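Local coordinates for protelomerase (Agrobacterium tumefaciens, PDB 4F43) that cleaves and rejoins DNA strands as a telomere resolvase, generating the hairpin ends of a linear chromosome and protecting them, at a contact of chain A with DNA. Coordinates in Å, arbitrary orientation; residue numbers count along the deposited sequence, not the author numbering.

Contact 1: a contact of chain A with DNA. Residues 185, 262, 266, 300, 303-304. With nucleotides of chain B.
His266 and Tyr262 both approach OP1, a non-bridging oxygen of the DA13 phosphate. The NE2 of His266 is 3.4 Å from OP1, close, but too long to be called a hydrogen bond here, while one face of the Tyr262 ring, on its CD2-CE2 side, lies under OP1 and the sugar carbon C5'. NE2 also lies in plane at the rim of the Tyr262 ring, and one face of the imidazole is covered by CA of Tyr304.

Further along, the DA13 sugar rests on Ser303, whose CB packs against C2' at 3.9 Å. A water ties the ring oxygen O4' to NZ of Lys185. At the 3' end of this nucleotide, the phenol OH of Tyr304 hydrogen-bonds O3' at 2.9 Å, and O3' is raised above the Tyr304 ring plane on the CE2 side. Tyr262 steadies that phenol from another direction, roughly at right angles to O3': its OH meets Tyr304 OH at 2.6 Å, in the plane of the Tyr262 ring.

The strand is interrupted here. DT14 carries no phosphorus in the model, and DA13 O3' and DT14 O5' meet at 2.8 Å. Tyr304, the nucleophile of this family, therefore stands at the break. Lys185 reaches the other side of it, with NZ hydrogen-bonded to DT14 O5' at 2.8 Å and to the sugar oxygen O4' at 3.2 Å. The chain bends at chi3 (57°), turning NZ into the minor groove, where it also bonds N3 on the sugar edge of the DA13 base at 3.0 Å. Its place at O5' fits a lysine acting as general acid for the leaving hydroxyl. Thr300 closes the row with its methyl CG2 against DT14 C5'.

In the catalytic domain, Thr300, Ser303 and Tyr304 belong to the 3-10 helix 300-304, His266 to helix 263-276 with Tyr262 just ahead of it, and Lys185 to the loop between strands 177-180 and 198-201.

Contact 2: a contact of chain A with DNA. Residues 154-156, 184, 230, 233, 238. With nucleotides of chain B.
Ala184 meets the strand first, its methyl CB 3.7 Å from O5' of DT22. Tyr156 then turns a face of its ring to the DT22 sugar, with C5' over CD2 at 3.8 Å. CG anti to the backbone N (chi1 -173°) swings the ring of Tyr156 under the DT22 C5', while CB stays by the DT23 phosphate. Ile230 packs the tip of its longer branch, CD1, against C3' of the same DT22 sugar at 3.8 Å.

The DT23 phosphate is gripped through both non-bridging oxygens. The main-chain N of Tyr156 donates to OP1 at 2.7 Å, and because this amide lies in the first turn of helix 155-161, the helix start may add a favourable field. Pro155 sets CB and CD against OP1, and the engineered Ala154, an arginine in the natural protein, offers its CB nearby. On the other oxygen, Arg238 makes a salt bridge: NH2 to OP2, 3.0 Å, almost straight at 175°, with OP2 only 3° out of the guanidinium plane. Bends at chi2 and chi3 bring the group in so that OP2 is met edge-on, while one guanidinium face, near its rim, lies on C2' of the DT23 sugar. Beyond the sugar, CG1 of Ile230 lies 4.1 Å from C7, the methyl of the paired thymine DT23.

The site anchors the DNA backbone. Its hydrogen bonds go to phosphate, and the base is felt by a loose methyl contact; together they may help hold the strand in place beside the active site, by contacts mainly to the backbone.

Contact 1: a contact of chain A with DNA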
loop_
_atom_site.group_PDB
_atom_site.type_symbol
_atom_site.label_atom_id
_atom_site.label_comp_id
_atom_site.label_asym_id
_atom_site.label_seq_id
_atom_site.Cartn_x
_atom_site.Cartn_y
_atom_site.Cartn_z
ATOM N N LYS A 185 6.751 -1.633 -0.808
ATOM C CA LYS A 185 7.082 -0.775 0.333
ATOM C C LYS A 185 8.319 -1.225 1.111
ATOM O O LYS A 185 8.532 -0.798 2.247
ATOM C CB LYS A 185 5.890 -0.655 1.288
ATOM C CG LYS A 185 4.624 -0.094 0.659
ATOM C CD LYS A 185 3.530 0.064 1.702
ATOM C CE LYS A 185 3.992 0.961 2.842
ATOM N NZ LYS A 185 3.004 1.006 3.956
ATOM N N TYR A 262 -8.322 -2.521 1.093
ATOM C CA TYR A 262 -7.279 -2.934 2.027
ATOM C C TYR A 262 -7.833 -3.721 3.214
ATOM O O TYR A 262 -7.090 -4.407 3.916
ATOM C CB TYR A 262 -6.467 -1.729 2.510
ATOM C CG TYR A 262 -5.030 -2.065 2.847
ATOM C CD1 TYR A 262 -4.040 -2.021 1.873
ATOM C CD2 TYR A 262 -4.664 -2.433 4.135
ATOM C CE1 TYR A 262 -2.724 -2.330 2.175
ATOM C CE2 TYR A 262 -3.352 -2.744 4.447
ATOM C CZ TYR A 262 -2.387 -2.691 3.463
ATOM O OH TYR A 262 -1.081 -2.998 3.768
ATOM N N HIS A 266 -6.598 -7.239 5.864
ATOM C CA HIS A 266 -6.833 -7.430 7.290
ATOM C C HIS A 266 -7.617 -8.715 7.533
ATOM O O HIS A 266 -7.224 -9.555 8.350
ATOM C CB HIS A 266 -7.613 -6.243 7.863
ATOM C CG HIS A 266 -6.846 -4.957 7.874
ATOM N ND1 HIS A 266 -7.275 -3.845 8.565
ATOM C CD2 HIS A 266 -5.681 -4.606 7.282
ATOM C CE1 HIS A 266 -6.406 -2.864 8.400
ATOM N NE2 HIS A 266 -5.430 -3.299 7.625
ATOM N N THR A 300 4.518 -3.666 13.284
ATOM C CA THR A 300 3.792 -3.277 12.080
ATOM C C THR A 300 2.485 -4.065 11.980
ATOM O O THR A 300 1.489 -3.585 11.434
ATOM C CB THR A 300 4.645 -3.486 10.814
ATOM O OG1 THR A 300 5.861 -2.738 10.928
ATOM C CG2 THR A 300 3.898 -3.026 9.570
ATOM N N SER A 303 -1.112 -2.826 13.196
ATOM C CA SER A 303 -2.001 -2.048 12.342
ATOM C C SER A 303 -2.980 -2.938 11.577
ATOM O O SER A 303 -3.918 -2.442 10.953
ATOM C CB SER A 303 -1.190 -1.202 11.356
ATOM O OG SER A 303 -0.315 -0.316 12.035
ATOM N N TYR A 304 -2.763 -4.250 11.627
ATOM C CA TYR A 304 -3.597 -5.184 10.871
ATOM C C TYR A 304 -4.634 -5.892 11.738
ATOM O O TYR A 304 -5.384 -6.738 11.252
ATOM C CB TYR A 304 -2.729 -6.216 10.146
ATOM C CG TYR A 304 -1.943 -5.647 8.990
ATOM C CD1 TYR A 304 -2.486 -5.605 7.713
ATOM C CD2 TYR A 304 -0.659 -5.149 9.174
ATOM C CE1 TYR A 304 -1.775 -5.083 6.651
ATOM C CE2 TYR A 304 0.062 -4.626 8.118
ATOM C CZ TYR A 304 -0.500 -4.596 6.859
ATOM O OH TYR A 304 0.218 -4.074 5.806
ATOM P P DA B 13 -3.775 0.908 7.811
ATOM O OP1 DA B 13 -4.664 -0.064 7.135
ATOM O OP2 DA B 13 -3.942 1.181 9.254
ATOM O "O5'" DA B 13 -2.261 0.457 7.570
ATOM C "C5'" DA B 13 -1.759 0.351 6.245
ATOM C "C4'" DA B 13 -0.299 -0.061 6.260
ATOM O "O4'" DA B 13 0.534 1.118 6.125
ATOM C "C3'" DA B 13 0.160 -0.753 7.539
ATOM O "O3'" DA B 13 1.116 -1.754 7.223
ATOM C "C2'" DA B 13 0.793 0.383 8.334
ATOM C "C1'" DA B 13 1.436 1.187 7.211
ATOM N N9 DA B 13 1.658 2.593 7.526
ATOM C C8 DA B 13 0.986 3.367 8.429
ATOM N N7 DA B 13 1.419 4.605 8.487
ATOM C C5 DA B 13 2.446 4.645 7.558
ATOM C C6 DA B 13 3.316 5.669 7.133
ATOM N N6 DA B 13 3.300 6.919 7.610
ATOM N N1 DA B 13 4.221 5.356 6.185
ATOM C C2 DA B 13 4.258 4.113 5.696
ATOM N N3 DA B 13 3.494 3.072 6.014
ATOM C C4 DA B 13 2.603 3.410 6.957
ATOM O "O5'" DT B 14 2.930 -1.545 5.140
ATOM C "C5'" DT B 14 3.987 -2.236 5.793
ATOM C "C4'" DT B 14 5.319 -1.561 5.527
ATOM O "O4'" DT B 14 5.232 -0.166 5.907
ATOM C "C3'" DT B 14 6.497 -2.149 6.299
ATOM O "O3'" DT B 14 7.553 -2.465 5.401
ATOM C "C2'" DT B 14 6.901 -1.055 7.285
ATOM C "C1'" DT B 14 6.407 0.207 6.591
ATOM N N1 DT B 14 6.067 1.309 7.530
ATOM C C2 DT B 14 6.663 2.535 7.361
ATOM O O2 DT B 14 7.466 2.769 6.477
ATOM N N3 DT B 14 6.281 3.484 8.271
ATOM C C4 DT B 14 5.384 3.334 9.310
ATOM O O4 DT B 14 5.113 4.258 10.072
ATOM C C5 DT B 14 4.796 2.023 9.430
ATOM C C7 DT B 14 3.806 1.737 10.520
ATOM C C6 DT B 14 5.160 1.085 8.544
HETATM O O HOH W 1 0.048 1.767 2.957
#

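Contact 2: a contact of chain A with DNA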
loop_
_atom_site.group_PDB
_atom_site.type_symbol
_atom_site.label_atom_id
_atom_site.label_comp_id
_atom_site.label_asym_id
_atom_site.label_seq_id
_atom_site.Cartn_x
_atom_site.Cartn_y
_atom_site.Cartn_z
ATOM N N ALA A 154 -1.462 -6.826 -1.572
ATOM C CA ALA A 154 -1.931 -5.459 -1.767
ATOM C C ALA A 154 -2.312 -5.223 -3.226
ATOM O O ALA A 154 -1.780 -5.884 -4.118
ATOM C CB ALA A 154 -0.856 -4.471 -1.326
ATOM N N PRO A 155 -3.246 -4.287 -3.470
ATOM C CA PRO A 155 -3.693 -3.928 -4.822
ATOM C C PRO A 155 -2.543 -3.637 -5.786
ATOM O O PRO A 155 -2.595 -4.070 -6.935
ATOM C CB PRO A 155 -4.514 -2.661 -4.582
ATOM C CG PRO A 155 -5.086 -2.862 -3.225
ATOM C CD PRO A 155 -4.026 -3.584 -2.434
ATOM N N TYR A 156 -1.524 -2.918 -5.328
ATOM C CA TYR A 156 -0.370 -2.621 -6.171
ATOM C C TYR A 156 0.359 -3.909 -6.542
ATOM O O TYR A 156 0.665 -4.147 -7.713
ATOM C CB TYR A 156 0.579 -1.651 -5.464
ATOM C CG TYR A 156 1.712 -1.158 -6.332
ATOM C CD1 TYR A 156 1.468 -0.337 -7.425
ATOM C CD2 TYR A 156 3.028 -1.505 -6.053
ATOM C CE1 TYR A 156 2.501 0.118 -8.221
ATOM C CE2 TYR A 156 4.068 -1.053 -6.844
ATOM C CZ TYR A 156 3.800 -0.242 -7.926
ATOM O OH TYR A 156 4.831 0.209 -8.715
ATOM N N ALA A 184 5.992 -5.086 -1.734
ATOM C CA ALA A 184 6.085 -3.652 -1.973
ATOM C C ALA A 184 6.449 -2.924 -0.684
ATOM O O ALA A 184 6.463 -3.524 0.391
ATOM C CB ALA A 184 4.775 -3.121 -2.532
ATOM N N ILE A 230 3.343 3.481 -9.386
ATOM C CA ILE A 230 2.269 3.671 -8.414
ATOM C C ILE A 230 1.315 4.803 -8.802
ATOM O O ILE A 230 0.103 4.696 -8.613
ATOM C CB ILE A 230 2.826 3.885 -6.980
ATOM C CG1 ILE A 230 1.685 4.093 -5.981
ATOM C CG2 ILE A 230 3.811 5.048 -6.941
ATOM C CD1 ILE A 230 0.723 2.928 -5.895
ATOM N N PHE A 233 -0.731 3.563 -11.827
ATOM C CA PHE A 233 -1.735 2.639 -11.312
ATOM C C PHE A 233 -2.868 3.381 -10.610
ATOM O O PHE A 233 -4.041 3.028 -10.757
ATOM C CB PHE A 233 -1.090 1.638 -10.351
ATOM C CG PHE A 233 -2.081 0.800 -9.596
ATOM C CD1 PHE A 233 -2.705 -0.275 -10.206
ATOM C CD2 PHE A 233 -2.386 1.084 -8.275
ATOM C CE1 PHE A 233 -3.618 -1.045 -9.514
ATOM C CE2 PHE A 233 -3.298 0.314 -7.579
ATOM C CZ PHE A 233 -3.913 -0.752 -8.199
ATOM N N ARG A 238 -7.511 3.487 -9.459
ATOM C CA ARG A 238 -7.920 3.777 -8.074
ATOM C C ARG A 238 -9.421 3.984 -7.842
ATOM O O ARG A 238 -10.030 3.281 -7.035
ATOM C CB ARG A 238 -7.152 4.976 -7.513
ATOM C CG ARG A 238 -7.361 5.192 -6.022
ATOM C CD ARG A 238 -6.740 4.059 -5.223
ATOM N NE ARG A 238 -5.283 4.077 -5.304
ATOM C CZ ARG A 238 -4.498 3.072 -4.929
ATOM N NH1 ARG A 238 -5.029 1.955 -4.449
ATOM N NH2 ARG A 238 -3.182 3.181 -5.039
ATOM P P DT B 22 5.710 1.242 -3.124
ATOM O OP1 DT B 22 6.787 0.232 -3.014
ATOM O OP2 DT B 22 5.618 2.094 -4.330
ATOM O "O5'" DT B 22 4.302 0.502 -2.934
ATOM C "C5'" DT B 22 3.079 1.146 -3.288
ATOM C "C4'" DT B 22 2.186 1.347 -2.076
ATOM O "O4'" DT B 22 2.561 2.575 -1.410
ATOM C "C3'" DT B 22 0.703 1.523 -2.377
ATOM O "O3'" DT B 22 0.029 0.268 -2.366
ATOM C "C2'" DT B 22 0.207 2.407 -1.238
ATOM C "C1'" DT B 22 1.472 2.991 -0.614
ATOM N N1 DT B 22 1.446 4.482 -0.526
ATOM C C2 DT B 22 0.620 5.080 0.399
ATOM O O2 DT B 22 -0.097 4.461 1.164
ATOM N N3 DT B 22 0.667 6.449 0.406
ATOM C C4 DT B 22 1.432 7.270 -0.399
ATOM O O4 DT B 22 1.392 8.495 -0.305
ATOM C C5 DT B 22 2.271 6.579 -1.346
ATOM C C7 DT B 22 3.151 7.356 -2.279
ATOM C C6 DT B 22 2.238 5.239 -1.365
ATOM P P DT B 23 -1.389 0.106 -3.106
ATOM O OP1 DT B 23 -1.711 -1.337 -3.160
ATOM O OP2 DT B 23 -1.343 0.899 -4.352
ATOM O "O5'" DT B 23 -2.416 0.817 -2.109
ATOM C "C5'" DT B 23 -2.698 0.235 -0.841
ATOM C "C4'" DT B 23 -3.618 1.130 -0.029
ATOM O "O4'" DT B 23 -3.017 2.445 0.098
ATOM C "C3'" DT B 23 -5.003 1.363 -0.629
ATOM O "O3'" DT B 23 -5.988 1.312 0.400
ATOM C "C2'" DT B 23 -4.899 2.761 -1.224
ATOM C "C1'" DT B 23 -4.004 3.415 -0.183
ATOM N N1 DT B 23 -3.351 4.679 -0.630
ATOM C C2 DT B 23 -3.685 5.848 0.011
ATOM O O2 DT B 23 -4.487 5.900 0.925
ATOM N N3 DT B 23 -3.042 6.960 -0.457
ATOM C C4 DT B 23 -2.119 7.030 -1.480
ATOM O O4 DT B 23 -1.604 8.095 -1.816
ATOM C C5 DT B 23 -1.812 5.771 -2.112
ATOM C C7 DT B 23 -0.824 5.708 -3.239
ATOM C C6 DT B 23 -2.435 4.672 -1.663
#

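Contact 1 and contact 2 lie about 14 Å apart, measured between the centres of their C-alpha atoms, and both receive chain B. They share no residue, but Ala184 of contact 2 is the direct neighbour of Lys185 in contact 1, so one loop serves both. Otherwise they draw on different elements: the 3-10 helix 300-304 and the start of helix 263-276 for contact 1, helices 155-161 and 230-248 for contact 2. The catalytic site at the strand break thus has a separate phosphate anchor nearby, an arrangement that probably steadies the hairpin DNA while its ends are made and held.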